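Local atomic coordinates of AlgW protein (Pseudomonas aeruginosa, PDB entry 7CO3), a protein that probably acts as an HtrA-type serine endopeptidase, cutting peptide bonds with a trypsin-like protease domain that is joined to a PDZ domain. Residues Leu118-Asn122 / His123-Gly127; Leu265-Met268 / Gln269-Glu273. The protein carries 1 engineered substitution. All blocks are in the same frame, centred on the assembly; numbering follows the deposited sequence.

Interaction 1 of 2, residues Leu118-Asn122 / His123-Gly127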
loop_
_atom_site.group_PDB
_atom_site.type_symbol
_atom_site.label_atom_id
_atom_site.label_comp_id
_atom_site.label_asym_id
_atom_site.label_seq_id
_atom_site.Cartn_x
_atom_site.Cartn_y
_atom_site.Cartn_z
ATOM N N LEU B 118 -20.731 -18.289 -11.487
ATOM C CA LEU B 118 -19.807 -17.272 -11.002
ATOM C C LEU B 118 -19.968 -17.184 -9.514
ATOM O O LEU B 118 -21.089 -17.269 -9.008
ATOM C CB LEU B 118 -20.050 -15.886 -11.644
ATOM C CG LEU B 118 -19.656 -15.736 -13.119
ATOM C CD1 LEU B 118 -20.851 -15.956 -13.996
ATOM C CD2 LEU B 118 -19.045 -14.372 -13.453
ATOM N N LEU B 119 -18.840 -17.023 -8.826
ATOM C CA LEU B 119 -18.815 -16.691 -7.413
ATOM C C LEU B 119 -18.575 -15.182 -7.212
ATOM O O LEU B 119 -17.803 -14.555 -7.954
ATOM C CB LEU B 119 -17.710 -17.495 -6.728
ATOM C CG LEU B 119 -18.090 -18.748 -5.932
ATOM C CD1 LEU B 119 -16.852 -19.491 -5.524
ATOM C CD2 LEU B 119 -18.967 -18.428 -4.719
ATOM N N THR B 120 -19.233 -14.614 -6.204
ATOM C CA THR B 120 -19.016 -13.238 -5.752
ATOM C C THR B 120 -19.411 -13.179 -4.279
ATOM O O THR B 120 -19.787 -14.200 -3.692
ATOM C CB THR B 120 -19.810 -12.234 -6.603
ATOM O OG1 THR B 120 -19.588 -10.916 -6.099
ATOM C CG2 THR B 120 -21.353 -12.536 -6.544
ATOM N N ASN B 121 -19.332 -11.987 -3.659
ATOM C CA ASN B 121 -19.779 -11.847 -2.272
ATOM C C ASN B 121 -21.286 -11.625 -2.155
ATOM O O ASN B 121 -21.905 -10.987 -3.003
ATOM C CB ASN B 121 -19.110 -10.670 -1.544
ATOM C CG ASN B 121 -17.628 -10.884 -1.258
ATOM O OD1 ASN B 121 -16.826 -9.977 -1.456
ATOM N ND2 ASN B 121 -17.261 -12.078 -0.807
ATOM N N ASN B 122 -21.859 -12.099 -1.038
ATOM C CA ASN B 122 -23.271 -11.828 -0.772
ATOM C C ASN B 122 -23.543 -10.333 -0.718
ATOM O O ASN B 122 -24.510 -9.848 -1.317
ATOM C CB ASN B 122 -23.737 -12.470 0.538
ATOM C CG ASN B 122 -25.210 -12.228 0.783
ATOM O OD1 ASN B 122 -26.019 -12.345 -0.146
ATOM N ND2 ASN B 122 -25.561 -11.847 2.004
ATOM N N HIS B 123 -22.692 -9.575 -0.012
ATOM C CA HIS B 123 -22.985 -8.154 0.138
ATOM C C HIS B 123 -22.940 -7.398 -1.172
ATOM O O HIS B 123 -23.428 -6.269 -1.214
ATOM C CB HIS B 123 -22.054 -7.483 1.143
ATOM C CG HIS B 123 -20.620 -7.398 0.707
ATOM N ND1 HIS B 123 -20.100 -6.283 0.081
ATOM C CD2 HIS B 123 -19.568 -8.234 0.927
ATOM C CE1 HIS B 123 -18.796 -6.452 -0.103
ATOM N NE2 HIS B 123 -18.452 -7.634 0.392
ATOM N N VAL B 124 -22.391 -7.975 -2.239
ATOM C CA VAL B 124 -22.361 -7.251 -3.508
ATOM C C VAL B 124 -23.710 -7.332 -4.210
ATOM O O VAL B 124 -24.167 -6.357 -4.817
ATOM C CB VAL B 124 -21.231 -7.787 -4.407
ATOM C CG1 VAL B 124 -21.401 -7.335 -5.857
ATOM C CG2 VAL B 124 -19.872 -7.353 -3.893
ATOM N N THR B 125 -24.358 -8.501 -4.156
ATOM C CA THR B 125 -25.555 -8.777 -4.940
ATOM C C THR B 125 -26.824 -8.820 -4.105
ATOM O O THR B 125 -27.915 -8.884 -4.677
ATOM C CB THR B 125 -25.415 -10.114 -5.677
ATOM O OG1 THR B 125 -24.832 -11.087 -4.803
ATOM C CG2 THR B 125 -24.568 -9.975 -6.916
ATOM N N ALA B 126 -26.705 -8.811 -2.783
ATOM C CA ALA B 126 -27.839 -8.933 -1.881
ATOM C C ALA B 126 -28.906 -7.874 -2.174
ATOM O O ALA B 126 -28.632 -6.673 -2.141
ATOM C CB ALA B 126 -27.354 -8.818 -0.447
ATOM N N GLY B 127 -30.125 -8.327 -2.475
ATOM C CA GLY B 127 -31.209 -7.416 -2.749
ATOM C C GLY B 127 -31.123 -6.712 -4.075
ATOM O O GLY B 127 -31.890 -5.783 -4.331
HETATM O O HOH W 1 -26.824 -11.931 -3.051
#
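Asn-122 and Ala-126 close the short helical turn that follows strand 117-120 in the trypsin-like fold, in the Thr-Asn-Asn-His segment expected to carry the catalytic histidine of HtrA proteases. N of Ala-126 lies 2.8 Å from O of Asn-122, its hydrogen-bond acceptor, and the N-H of Thr-125 adds a weak bond to the same oxygen. At the preceding carbonyl, Asn-121 O accepts Val-124 N at 3.1 Å, an i to i+3 bond. Beside this backbone turn, the Asn-121 amide and the His-123 ring lie side by side and point the same way, their planes 19° apart. Toward the barrel interior, Thr-120 and Thr-125 meet tip to tip through their CG2 methyls. Further out, Asp-153 positions the turn: its OD1 accepts the N-H of His-123, while its backbone O takes ND2 of Asn-121, which also bonds Thr-243. Thr-120 OG1 is anchored on Ser-108 O. With CG of Asn-122 anti to its backbone N (chi1 -178°), OD1 reaches a bridging water, which donates to it at 3.0 Å and is also hydrogen-bonded to Thr-125 OG1 at 2.8 Å.

Interaction 2 of 2, residues Leu265-Met268 / Gln269-Glu273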
loop_
_atom_site.group_PDB
_atom_site.type_symbol
_atom_site.label_atom_id
_atom_site.label_comp_id
_atom_site.label_asym_id
_atom_site.label_seq_id
_atom_site.Cartn_x
_atom_site.Cartn_y
_atom_site.Cartn_z
ATOM N N LEU B 265 -15.601 -23.226 -2.447
ATOM C CA LEU B 265 -16.057 -24.274 -3.363
ATOM C C LEU B 265 -17.181 -25.111 -2.746
ATOM O O LEU B 265 -18.142 -25.469 -3.442
ATOM C CB LEU B 265 -14.890 -25.164 -3.783
ATOM C CG LEU B 265 -13.774 -24.530 -4.598
ATOM C CD1 LEU B 265 -12.775 -25.554 -5.114
ATOM C CD2 LEU B 265 -14.403 -23.772 -5.732
ATOM N N GLU B 266 -17.074 -25.428 -1.452
ATOM C CA GLU B 266 -18.151 -26.109 -0.727
ATOM C C GLU B 266 -19.465 -25.364 -0.896
ATOM O O GLU B 266 -20.428 -25.887 -1.484
ATOM C CB GLU B 266 -17.836 -26.176 0.770
ATOM C CG GLU B 266 -16.976 -27.306 1.282
ATOM C CD GLU B 266 -16.419 -26.968 2.656
ATOM O OE1 GLU B 266 -17.225 -26.715 3.577
ATOM O OE2 GLU B 266 -15.181 -26.911 2.805
ATOM N N VAL B 267 -19.501 -24.123 -0.381
ATOM C CA VAL B 267 -20.643 -23.225 -0.508
ATOM C C VAL B 267 -21.177 -23.203 -1.932
ATOM O O VAL B 267 -22.382 -23.387 -2.147
ATOM C CB VAL B 267 -20.237 -21.821 -0.033
ATOM C CG1 VAL B 267 -21.282 -20.774 -0.458
ATOM C CG2 VAL B 267 -19.999 -21.818 1.468
ATOM N N MET B 268 -20.301 -22.992 -2.920
ATOM C CA MET B 268 -20.746 -22.907 -4.312
ATOM C C MET B 268 -21.453 -24.189 -4.755
ATOM O O MET B 268 -22.503 -24.139 -5.402
ATOM C CB MET B 268 -19.575 -22.671 -5.249
ATOM C CG MET B 268 -19.984 -22.464 -6.680
ATOM S SD MET B 268 -18.592 -22.489 -7.784
ATOM C CE MET B 268 -17.659 -23.868 -7.141
ATOM N N GLN B 269 -20.853 -25.340 -4.454
ATOM C CA GLN B 269 -21.423 -26.621 -4.865
ATOM C C GLN B 269 -22.814 -26.825 -4.271
ATOM O O GLN B 269 -23.749 -27.207 -4.985
ATOM C CB GLN B 269 -20.455 -27.753 -4.505
ATOM C CG GLN B 269 -19.261 -27.786 -5.485
ATOM C CD GLN B 269 -17.952 -28.384 -4.952
ATOM O OE1 GLN B 269 -16.907 -28.256 -5.597
ATOM N NE2 GLN B 269 -18.002 -29.051 -3.795
ATOM N N SER B 270 -22.984 -26.516 -2.983
ATOM C CA SER B 270 -24.281 -26.722 -2.347
ATOM C C SER B 270 -25.331 -25.739 -2.844
ATOM O O SER B 270 -26.521 -26.084 -2.916
ATOM C CB SER B 270 -24.181 -26.639 -0.848
ATOM O OG SER B 270 -25.255 -27.376 -0.301
ATOM N N ILE B 271 -24.936 -24.498 -3.134
ATOM C CA ILE B 271 -25.897 -23.536 -3.659
ATOM C C ILE B 271 -26.376 -23.984 -5.024
ATOM O O ILE B 271 -27.571 -23.925 -5.334
ATOM C CB ILE B 271 -25.282 -22.119 -3.703
ATOM C CG1 ILE B 271 -25.267 -21.513 -2.296
ATOM C CG2 ILE B 271 -26.061 -21.199 -4.666
ATOM C CD1 ILE B 271 -24.388 -20.235 -2.162
ATOM N N ILE B 272 -25.451 -24.457 -5.855
ATOM C CA ILE B 272 -25.825 -24.930 -7.172
ATOM C C ILE B 272 -26.805 -26.097 -7.055
ATOM O O ILE B 272 -27.702 -26.257 -7.887
ATOM C CB ILE B 272 -24.551 -25.278 -7.969
ATOM C CG1 ILE B 272 -23.670 -24.021 -8.126
ATOM C CG2 ILE B 272 -24.886 -25.834 -9.341
ATOM C CD1 ILE B 272 -22.792 -24.000 -9.376
ATOM N N GLU B 273 -26.703 -26.868 -5.969
ATOM C CA GLU B 273 -27.465 -28.105 -5.854
ATOM C C GLU B 273 -28.799 -27.875 -5.169
ATOM O O GLU B 273 -29.839 -28.339 -5.650
ATOM C CB GLU B 273 -26.655 -29.147 -5.082
ATOM C CG GLU B 273 -25.719 -29.973 -5.945
ATOM C CD GLU B 273 -26.387 -31.240 -6.444
ATOM O OE1 GLU B 273 -27.109 -31.882 -5.649
ATOM O OE2 GLU B 273 -26.200 -31.593 -7.626
#
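The carboxamide of Gln-269 is laid across the carbonyl of Leu-265, one turn earlier in the amphipathic alpha-helix 261-274. Leu-265 O sits over one face of the amide, 3.3 Å from CD and somewhat farther from OE1 and NE2; Leu-265 CB lies on that same side, 4.1 Å from OE1. The CG of Gln-269 is anti to its carbonyl carbon, and this chi1 of -75° sends the extended chain back toward the start of the helix, over Leu-265. The same oxygen of Leu-265 accepts a hydrogen bond from N of Gln-269, 2.9 Å away, the first of four successive i to i+4 bonds that end with Ile-272 N on Met-268 O. Met-268 and Ile-272 run side by side, with CD1 of Ile-272 4.2 Å from CG of Met-268, and so do Val-267 and Ile-271. Val-267, Met-268 and Ile-271 pack the helix against the strands of the N-terminal barrel: Val-267 and Ile-271 touch strands 140-149 and 154-158, while Met-268 rests on Val-156 and Met-112. Ser-270 OG instead bonds His-274 ND1 further along the helix. The tightest side-chain approach between the paired apolar residues joins CG1 of Val-267 to CD1 of Ile-271, at 3.6 Å.

In the fold
Strand 117-120 joins the two contacts: it leads into the turn of interaction 1, and its Leu-119 side chain meets the helix of interaction 2. The centres of interactions 1 and 2 are about 14 Å apart, yet they touch where Leu-119 CD1 lies 4.1 Å from Met-268 SD. Thr-120 packs inward against Leu-69 and Leu-157, whereas its neighbour Leu-119 reaches the helix. Strand 154-158 serves both: it pairs with strand 117-120 and carries Val-156 against the helix. Of the two, interaction 1 probably lies at the active site, where His-123 and Asp-153 probably form the triad with position 227, here the engineered Ala-227, which touches His-123.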